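Local coordinates for protein beta-galactosidase/beta-glucuronidase (Faecalibacterium prausnitzii L2-6, PDB 6MVF) that binds flavin mononucleotide and, as a family 2 glycoside hydrolase, probably cleaves beta-glucuronides or related beta-glycosides, at residues Val108-Glu113 and Phe119-Thr124; Asn164-Pro169 and Phe173-Tyr178; Met517-Glu522 and Thr620-Phe625. All coordinates share one frame; numbering follows the deposited sequence.

Interaction 1: residues Val108-Glu113 and Phe119-Thr124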
# COMPACT_ATOMS: atom_id res chain seq x y z
N VAL A 108 -19.73 16.07 -34.09
CA VAL A 108 -19.03 14.80 -34.26
C VAL A 108 -17.53 15.03 -34.25
O VAL A 108 -17.01 15.87 -34.99
CB VAL A 108 -19.45 14.10 -35.57
CG1 VAL A 108 -18.68 12.80 -35.74
CG2 VAL A 108 -20.94 13.79 -35.58
N ALA A 109 -16.83 14.31 -33.38
CA ALA A 109 -15.37 14.33 -33.35
C ALA A 109 -14.74 13.19 -34.14
O ALA A 109 -13.69 13.38 -34.74
CB ALA A 109 -14.85 14.29 -31.91
N THR A 110 -15.39 12.02 -34.17
CA THR A 110 -14.90 10.87 -34.93
C THR A 110 -15.94 9.76 -34.88
O THR A 110 -16.84 9.78 -34.03
CB THR A 110 -13.54 10.38 -34.40
OG1 THR A 110 -12.90 9.58 -35.40
CG2 THR A 110 -13.69 9.54 -33.11
N THR A 111 -15.81 8.81 -35.80
CA THR A 111 -16.56 7.55 -35.79
C THR A 111 -15.59 6.38 -35.96
O THR A 111 -14.50 6.52 -36.51
CB THR A 111 -17.61 7.46 -36.90
OG1 THR A 111 -16.96 7.61 -38.17
CG2 THR A 111 -18.68 8.52 -36.73
N HIS A 112 -16.02 5.22 -35.49
CA HIS A 112 -15.11 4.09 -35.49
C HIS A 112 -15.89 2.79 -35.59
O HIS A 112 -16.97 2.65 -35.03
CB HIS A 112 -14.25 4.06 -34.23
CG HIS A 112 -13.24 2.96 -34.22
ND1 HIS A 112 -13.50 1.72 -33.69
CD2 HIS A 112 -11.98 2.91 -34.69
CE1 HIS A 112 -12.43 0.95 -33.82
NE2 HIS A 112 -11.49 1.65 -34.42
N GLU A 113 -15.30 1.83 -36.29
CA GLU A 113 -15.91 0.53 -36.48
C GLU A 113 -14.91 -0.54 -36.07
O GLU A 113 -13.70 -0.38 -36.27
CB GLU A 113 -16.35 0.37 -37.92
CG GLU A 113 -17.13 -0.86 -38.21
CD GLU A 113 -17.47 -0.99 -39.68
OE1 GLU A 113 -17.18 -2.06 -40.27
OE2 GLU A 113 -18.04 -0.02 -40.25
N PHE A 119 -9.21 3.78 -30.35
CA PHE A 119 -9.25 4.85 -31.33
C PHE A 119 -9.28 6.18 -30.60
O PHE A 119 -9.76 6.26 -29.46
CB PHE A 119 -10.42 4.69 -32.30
CG PHE A 119 -11.76 4.70 -31.64
CD1 PHE A 119 -12.31 3.53 -31.13
CD2 PHE A 119 -12.49 5.87 -31.55
CE1 PHE A 119 -13.56 3.55 -30.54
CE2 PHE A 119 -13.72 5.89 -30.95
CZ PHE A 119 -14.26 4.74 -30.44
N ARG A 120 -8.71 7.21 -31.24
CA ARG A 120 -8.57 8.53 -30.64
C ARG A 120 -9.13 9.61 -31.56
O ARG A 120 -9.36 9.38 -32.75
CB ARG A 120 -7.11 8.87 -30.31
CG ARG A 120 -6.41 7.81 -29.52
CD ARG A 120 -5.11 8.32 -28.95
NE ARG A 120 -4.34 7.22 -28.38
CZ ARG A 120 -3.36 6.58 -29.01
NH1 ARG A 120 -3.01 6.93 -30.25
NH2 ARG A 120 -2.74 5.59 -28.39
N ALA A 121 -9.31 10.80 -30.98
CA ALA A 121 -9.85 11.94 -31.71
C ALA A 121 -9.32 13.24 -31.10
O ALA A 121 -9.38 13.43 -29.88
CB ALA A 121 -11.38 11.94 -31.68
N ASP A 122 -8.78 14.12 -31.96
CA ASP A 122 -8.33 15.45 -31.56
C ASP A 122 -9.56 16.34 -31.36
O ASP A 122 -10.15 16.83 -32.32
CB ASP A 122 -7.37 16.00 -32.61
CG ASP A 122 -6.79 17.37 -32.25
OD1 ASP A 122 -7.17 17.97 -31.22
OD2 ASP A 122 -5.93 17.87 -33.03
N ILE A 123 -9.97 16.56 -30.12
CA ILE A 123 -11.15 17.36 -29.84
C ILE A 123 -10.77 18.76 -29.36
O ILE A 123 -11.59 19.43 -28.74
CB ILE A 123 -12.07 16.67 -28.83
CG1 ILE A 123 -11.39 16.57 -27.47
CG2 ILE A 123 -12.45 15.29 -29.32
CD1 ILE A 123 -12.34 16.40 -26.33
N THR A 124 -9.55 19.21 -29.66
CA THR A 124 -9.05 20.51 -29.19
C THR A 124 -10.04 21.63 -29.50
O THR A 124 -10.50 22.35 -28.60
CB THR A 124 -7.70 20.82 -29.85
OG1 THR A 124 -6.76 19.77 -29.57
CG2 THR A 124 -7.14 22.15 -29.35
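His112 and Phe119 anchor a mainly apolar, face-to-face contact between two strands of different sheets in the N-terminal sugar-binding domain. Strand 107-113 is an outer strand of one antiparallel sheet and strand 119-122 of another; their short axes come within 6.6 Å and run antiparallel, at 161°. Each spends its backbone bonds on a neighbour in its own sheet, 99-104 and 88-93 respectively, and the pair meets mainly through side chains.

At one end the imidazole of His112 and the phenyl ring of Phe119 form an offset stack, with centroids 4.1 Å apart and planes tilted by only 9°. The offset carries His112 CB over the middle of the phenyl face, a CH-pi contact 3.5 Å from the centroid. Phe119 enters the gap because its CG sits between the backbone N and the carbonyl carbon (chi1 60°), which lays the ring against the histidine. Histidine suits this place because it is flat enough to stack yet keeps a polar edge: its NE2 bonds to Glu380 of helix 368-385, tying the sandwich to the TIM barrel.

Further along, alanines and a threonine replace the rings, and the CA atoms of Thr110 and Ala121 draw to 6.1 Å. Thr110 turns its methyl CG2 inward, 3.6 Å from Ala121 CB and close to the edge of the Phe119 ring. Next to it, Ala109 CB lies 3.7 Å from Ile123 CG2; alanines let the two backbones draw close where larger side chains would push them apart. Ala109 and Thr110 both face Val102 in a classic beta bulge. At the end of strand 119-122, Asp122 OD1 accepts from Thr124 N at 3.1 Å, an Asx turn. Two antiparallel sheets packed face to face through their inward side chains make a beta-sandwich, here the jelly-roll-like sugar-binding domain of family 2 glycoside hydrolases.

Interaction 2: residues Asn164-Pro169 and Phe173-Tyr178. With FMN (flavin mononucleotide), chain G.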
# COMPACT_ATOMS: atom_id res chain seq x y z
N ASN A 164 -10.29 7.69 -21.98
CA ASN A 164 -9.24 8.56 -21.46
C ASN A 164 -9.25 9.91 -22.16
O ASN A 164 -9.56 10.02 -23.34
CB ASN A 164 -7.84 7.97 -21.65
CG ASN A 164 -7.55 6.83 -20.71
OD1 ASN A 164 -7.83 6.91 -19.51
ND2 ASN A 164 -6.97 5.75 -21.24
N LEU A 165 -8.85 10.92 -21.40
CA LEU A 165 -8.58 12.26 -21.92
C LEU A 165 -7.07 12.47 -21.91
O LEU A 165 -6.41 12.16 -20.91
CB LEU A 165 -9.28 13.31 -21.06
CG LEU A 165 -9.66 14.66 -21.63
CD1 LEU A 165 -10.71 14.47 -22.70
CD2 LEU A 165 -10.19 15.53 -20.50
N ILE A 166 -6.52 12.95 -23.02
CA ILE A 166 -5.08 13.17 -23.15
C ILE A 166 -4.82 14.64 -23.45
O ILE A 166 -5.35 15.20 -24.42
CB ILE A 166 -4.45 12.26 -24.22
CG1 ILE A 166 -4.74 10.79 -23.92
CG2 ILE A 166 -2.95 12.53 -24.31
CD1 ILE A 166 -4.23 9.82 -24.97
N SER A 167 -3.99 15.27 -22.63
CA SER A 167 -3.55 16.65 -22.79
C SER A 167 -2.07 16.65 -23.14
O SER A 167 -1.26 16.05 -22.41
CB SER A 167 -3.81 17.43 -21.50
OG SER A 167 -3.28 18.73 -21.56
N VAL A 168 -1.71 17.29 -24.25
CA VAL A 168 -0.32 17.33 -24.73
C VAL A 168 -0.00 18.71 -25.26
O VAL A 168 -0.91 19.50 -25.57
CB VAL A 168 -0.05 16.27 -25.82
CG1 VAL A 168 -0.07 14.83 -25.24
CG2 VAL A 168 -1.03 16.43 -26.98
N PRO A 169 1.29 19.05 -25.39
CA PRO A 169 1.66 20.29 -26.06
C PRO A 169 1.45 20.18 -27.56
O PRO A 169 1.09 19.10 -28.05
CB PRO A 169 3.16 20.46 -25.74
CG PRO A 169 3.47 19.42 -24.72
CD PRO A 169 2.48 18.33 -24.91
N PHE A 173 4.37 13.33 -29.46
CA PHE A 173 4.37 12.06 -30.18
C PHE A 173 2.98 11.71 -30.70
O PHE A 173 1.96 11.93 -30.03
CB PHE A 173 4.89 10.94 -29.28
CG PHE A 173 6.33 11.10 -28.84
CD1 PHE A 173 7.37 10.87 -29.74
CD2 PHE A 173 6.64 11.43 -27.52
CE1 PHE A 173 8.68 11.00 -29.36
CE2 PHE A 173 7.96 11.56 -27.11
CZ PHE A 173 8.98 11.34 -28.03
N ASP A 174 2.96 11.09 -31.89
CA ASP A 174 1.75 10.91 -32.68
C ASP A 174 0.68 10.13 -31.92
O ASP A 174 0.93 9.01 -31.45
CB ASP A 174 2.10 10.19 -33.99
CG ASP A 174 1.02 10.32 -35.07
OD1 ASP A 174 -0.10 10.79 -34.77
OD2 ASP A 174 1.28 9.95 -36.24
N LEU A 175 -0.51 10.73 -31.83
CA LEU A 175 -1.68 10.15 -31.20
C LEU A 175 -2.75 9.77 -32.22
O LEU A 175 -3.79 9.20 -31.84
CB LEU A 175 -2.27 11.14 -30.19
CG LEU A 175 -1.47 11.34 -28.90
CD1 LEU A 175 -1.58 12.76 -28.33
CD2 LEU A 175 -1.97 10.33 -27.90
N ASP A 176 -2.51 10.06 -33.50
CA ASP A 176 -3.53 10.06 -34.54
C ASP A 176 -3.45 8.88 -35.48
O ASP A 176 -4.27 8.80 -36.39
CB ASP A 176 -3.45 11.35 -35.37
CG ASP A 176 -4.10 12.52 -34.67
OD1 ASP A 176 -5.24 12.35 -34.19
OD2 ASP A 176 -3.46 13.59 -34.60
N TYR A 177 -2.50 7.99 -35.31
CA TYR A 177 -2.26 6.93 -36.28
C TYR A 177 -2.75 5.58 -35.72
O TYR A 177 -2.02 4.88 -35.01
CB TYR A 177 -0.79 6.90 -36.67
CG TYR A 177 -0.56 6.01 -37.87
CD1 TYR A 177 -0.91 6.42 -39.15
CD2 TYR A 177 -0.03 4.75 -37.71
CE1 TYR A 177 -0.71 5.59 -40.23
CE2 TYR A 177 0.17 3.92 -38.77
CZ TYR A 177 -0.17 4.34 -40.02
OH TYR A 177 0.05 3.48 -41.05
N TYR A 178 -4.00 5.24 -36.04
CA TYR A 178 -4.58 3.93 -35.74
C TYR A 178 -4.45 3.57 -34.28
O TYR A 178 -4.25 2.40 -33.93
CB TYR A 178 -3.95 2.84 -36.60
CG TYR A 178 -4.28 2.93 -38.06
CD1 TYR A 178 -3.47 3.66 -38.93
CD2 TYR A 178 -5.39 2.28 -38.58
CE1 TYR A 178 -3.76 3.73 -40.28
CE2 TYR A 178 -5.69 2.35 -39.93
CZ TYR A 178 -4.87 3.07 -40.77
OH TYR A 178 -5.16 3.15 -42.11
N1 FMN G . 3.14 6.47 -38.92
C2 FMN G . 2.76 7.51 -38.18
O2 FMN G . 2.62 8.63 -38.67
N3 FMN G . 2.50 7.42 -36.89
C4 FMN G . 2.60 6.30 -36.24
O4 FMN G . 2.35 6.22 -35.04
C4A FMN G . 3.02 5.15 -36.96
N5 FMN G . 3.10 4.03 -36.30
C5A FMN G . 3.48 2.93 -36.91
C6 FMN G . 3.57 1.77 -36.18
C7 FMN G . 3.97 0.62 -36.78
C7M FMN G . 4.06 -0.63 -35.99
C8 FMN G . 4.27 0.62 -38.21
C8M FMN G . 4.68 -0.64 -38.88
C9 FMN G . 4.18 1.79 -38.93
C9A FMN G . 3.80 2.96 -38.33
N10 FMN G . 3.68 4.13 -39.06
C10 FMN G . 3.29 5.28 -38.38
C1' FMN G . 4.06 4.06 -40.47
C2' FMN G . 3.08 4.28 -41.59
O2' FMN G . 2.56 2.99 -41.78
C3' FMN G . 3.74 4.65 -42.90
O3' FMN G . 5.04 5.14 -42.65
C4' FMN G . 3.05 5.75 -43.67
O4' FMN G . 2.68 6.74 -42.71
C5' FMN G . 1.85 5.29 -44.50
O5' FMN G . 0.63 5.49 -43.81
P FMN G . -0.75 4.83 -44.22
O1P FMN G . -1.72 5.85 -43.80
O2P FMN G . -0.64 4.59 -45.70
O3P FMN G . -0.91 3.53 -43.50
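Leu175 sets its CG opposite the carbonyl carbon (chi1 -72°), and Ile166 places its CG1 likewise (chi1 -57°), which sends both branched chains into the gap between strand 163-168 and the loop 173-178. There Leu175 CD2 crosses Ile166 CD1 at 3.7 Å, while Leu175 CD1 meets Val168 CG2 tip to tip at 3.9 Å. Ile166 and Val168, two apart on the strand, present neighbouring methyls to one leucine, and all three are buried.

This small apolar cluster fastens the FMN-binding loop to a sheet of the sugar-binding sandwich. The loop itself is folded by an Asx turn: Asp174 OD1 takes the N-H of Asp176 at 2.8 Å, from above the carboxylate plane. The other oxygen, Asp174 OD2, receives FMN N3 at 2.9 Å, so one aspartate both shapes the loop and reads the flavin's pyrimidine edge. Tyr177 lays one ring face over the isoalloxazine near C10, with Tyr178 CD1 over the centre of its opposite face. Tyr177 OH accepts from FMN O2' at 2.7 Å and donates to FMN O3P at 2.6 Å. With Tyr177 cut back to an alanine, the flavin would probably lose the aromatic cover on that face, and O2' and O3P would lose the hydroxyl that links them. Lys379 and Ile383 of helix 368-385 also border Tyr177 in the FMN pocket.

Interaction 3: residues Met517-Glu522 and Thr620-Phe625; sequences MAQAFE and TAHRVF
The C-terminal part of helix 507-522 faces the bend leading into strand 624-629, with Gln519 and Arg623 the nearest CA pair at 9.4 Å, so only long side chains such as those of Glu522 and His622 can bridge the gap. Glu522 is extended, its CG anti to the backbone N (chi1 -180°), and meets the His622 ring coming from the opposite direction. Glutamate suits the place, being long enough to span the gap and offering two acceptors, one for the histidine and one for a water. His622 NE2 donates to the syn lone pair of Glu522 OE1 at 3.0 Å; the bond is bent, the oxygen lying 29° out of the imidazole plane. Beside it, Gln519 OE1 sits at the ring edge, 3.4 Å from His622 CD2, although its principal partner is the hydroxyl of Tyr574 on helix 566-575.

The contact joins the TIM barrel to the beta domain that follows it, far from the flavin. In the bend, Arg623 has a positive phi (81°) and the weak bond from Val624 N to His622 O closes a gamma turn. With this turn, Arg623 CG lies over the centre of one face of the His622 ring. A water then links the two segments again, donating to Glu522 OE2 at 2.8 Å and accepting from Arg623 NE at 2.7 Å. Both carboxylate oxygens of Glu522 are thus engaged, and the nearby arginine would be expected to favour its negative charge.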
# COMPACT_ATOMS: atom_id res chain seq x y z
N MET A 517 -5.56 -36.25 -25.28
CA MET A 517 -4.95 -35.18 -26.07
C MET A 517 -3.63 -34.71 -25.46
O MET A 517 -2.68 -34.41 -26.19
CB MET A 517 -5.91 -34.00 -26.20
CG MET A 517 -7.20 -34.36 -26.90
SD MET A 517 -6.92 -34.96 -28.59
CE MET A 517 -6.53 -33.42 -29.44
N ALA A 518 -3.58 -34.59 -24.13
CA ALA A 518 -2.34 -34.21 -23.47
C ALA A 518 -1.20 -35.12 -23.90
O ALA A 518 -0.10 -34.66 -24.21
CB ALA A 518 -2.51 -34.28 -21.94
N GLN A 519 -1.46 -36.43 -23.92
CA GLN A 519 -0.46 -37.40 -24.32
C GLN A 519 -0.23 -37.39 -25.84
O GLN A 519 0.90 -37.58 -26.29
CB GLN A 519 -0.88 -38.79 -23.83
CG GLN A 519 0.15 -39.87 -24.11
CD GLN A 519 1.43 -39.59 -23.38
OE1 GLN A 519 1.42 -39.31 -22.17
NE2 GLN A 519 2.56 -39.62 -24.11
N ALA A 520 -1.29 -37.15 -26.62
CA ALA A 520 -1.14 -37.05 -28.07
C ALA A 520 -0.17 -35.94 -28.47
O ALA A 520 0.68 -36.13 -29.35
CB ALA A 520 -2.50 -36.82 -28.74
N PHE A 521 -0.29 -34.76 -27.84
CA PHE A 521 0.59 -33.66 -28.21
C PHE A 521 1.98 -33.80 -27.62
O PHE A 521 2.96 -33.39 -28.24
CB PHE A 521 -0.02 -32.32 -27.83
CG PHE A 521 -1.25 -32.00 -28.63
CD1 PHE A 521 -1.18 -31.93 -30.01
CD2 PHE A 521 -2.47 -31.82 -28.00
CE1 PHE A 521 -2.31 -31.66 -30.77
CE2 PHE A 521 -3.61 -31.54 -28.75
CZ PHE A 521 -3.54 -31.46 -30.14
N GLU A 522 2.10 -34.42 -26.45
CA GLU A 522 3.43 -34.77 -25.97
C GLU A 522 4.12 -35.80 -26.86
O GLU A 522 5.35 -35.83 -26.94
CB GLU A 522 3.35 -35.28 -24.52
CG GLU A 522 4.71 -35.65 -23.97
CD GLU A 522 4.62 -36.15 -22.56
OE1 GLU A 522 4.50 -37.38 -22.39
OE2 GLU A 522 4.67 -35.31 -21.63
N THR A 620 3.35 -47.02 -10.33
CA THR A 620 4.30 -46.18 -11.03
C THR A 620 3.79 -46.03 -12.46
O THR A 620 3.55 -47.03 -13.14
CB THR A 620 5.72 -46.77 -11.01
OG1 THR A 620 6.15 -46.90 -9.64
CG2 THR A 620 6.70 -45.87 -11.78
N ALA A 621 3.60 -44.79 -12.89
CA ALA A 621 2.94 -44.52 -14.15
C ALA A 621 3.32 -43.12 -14.59
O ALA A 621 3.91 -42.35 -13.84
CB ALA A 621 1.42 -44.66 -14.01
N HIS A 622 2.95 -42.80 -15.82
CA HIS A 622 3.20 -41.48 -16.37
C HIS A 622 1.92 -40.64 -16.31
O HIS A 622 1.05 -40.76 -17.18
CB HIS A 622 3.73 -41.61 -17.79
CG HIS A 622 4.07 -40.31 -18.44
ND1 HIS A 622 5.14 -39.54 -18.03
CD2 HIS A 622 3.49 -39.63 -19.45
CE1 HIS A 622 5.21 -38.45 -18.78
NE2 HIS A 622 4.21 -38.48 -19.65
N ARG A 623 1.80 -39.81 -15.27
CA ARG A 623 0.79 -38.74 -15.14
C ARG A 623 -0.58 -39.21 -14.67
O ARG A 623 -1.14 -38.61 -13.74
CB ARG A 623 0.63 -37.97 -16.45
CG ARG A 623 1.94 -37.45 -17.05
CD ARG A 623 2.63 -36.49 -16.10
NE ARG A 623 3.88 -36.01 -16.67
CZ ARG A 623 5.06 -36.08 -16.05
NH1 ARG A 623 5.15 -36.61 -14.84
NH2 ARG A 623 6.14 -35.60 -16.64
N VAL A 624 -1.15 -40.25 -15.28
CA VAL A 624 -2.48 -40.74 -14.94
C VAL A 624 -2.35 -42.07 -14.20
O VAL A 624 -1.64 -42.97 -14.64
CB VAL A 624 -3.34 -40.90 -16.21
CG1 VAL A 624 -4.71 -41.41 -15.86
CG2 VAL A 624 -3.42 -39.57 -16.94
N PHE A 625 -3.03 -42.16 -13.06
CA PHE A 625 -3.03 -43.34 -12.19
C PHE A 625 -4.48 -43.73 -11.92
O PHE A 625 -5.29 -42.88 -11.55
CB PHE A 625 -2.33 -43.04 -10.85
CG PHE A 625 -0.94 -42.48 -10.99
CD1 PHE A 625 -0.74 -41.17 -11.32
CD2 PHE A 625 0.17 -43.29 -10.76
CE1 PHE A 625 0.54 -40.66 -11.45
CE2 PHE A 625 1.45 -42.79 -10.88
CZ PHE A 625 1.64 -41.48 -11.22
O HOH W 1 4.43 -34.63 -18.88

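Along the chain the three contacts follow in series, 108-113/119-124, then 164-169/173-178, then 517-522/620-625. Interactions 1 and 2 are neighbours, their centres about 11 Å apart: strands 119-122 and 163-168 belong to the same four-stranded sheet, each beside strand 88-93. Arg120 connects them, its NH1 probably hydrogen-bonded to Leu175 O, so the outer face of the sheet, behind interaction 1, is tied to the loop that carries the flavin site. Helix 368-385 of the TIM barrel borders both. Interaction 3 lies across the chain's centre, its own centre about 53 Å from that of interaction 1 and about 52 Å from that of interaction 2. The barrel is therefore flanked by accessory domains at distant places, with FMN on the N-terminal side.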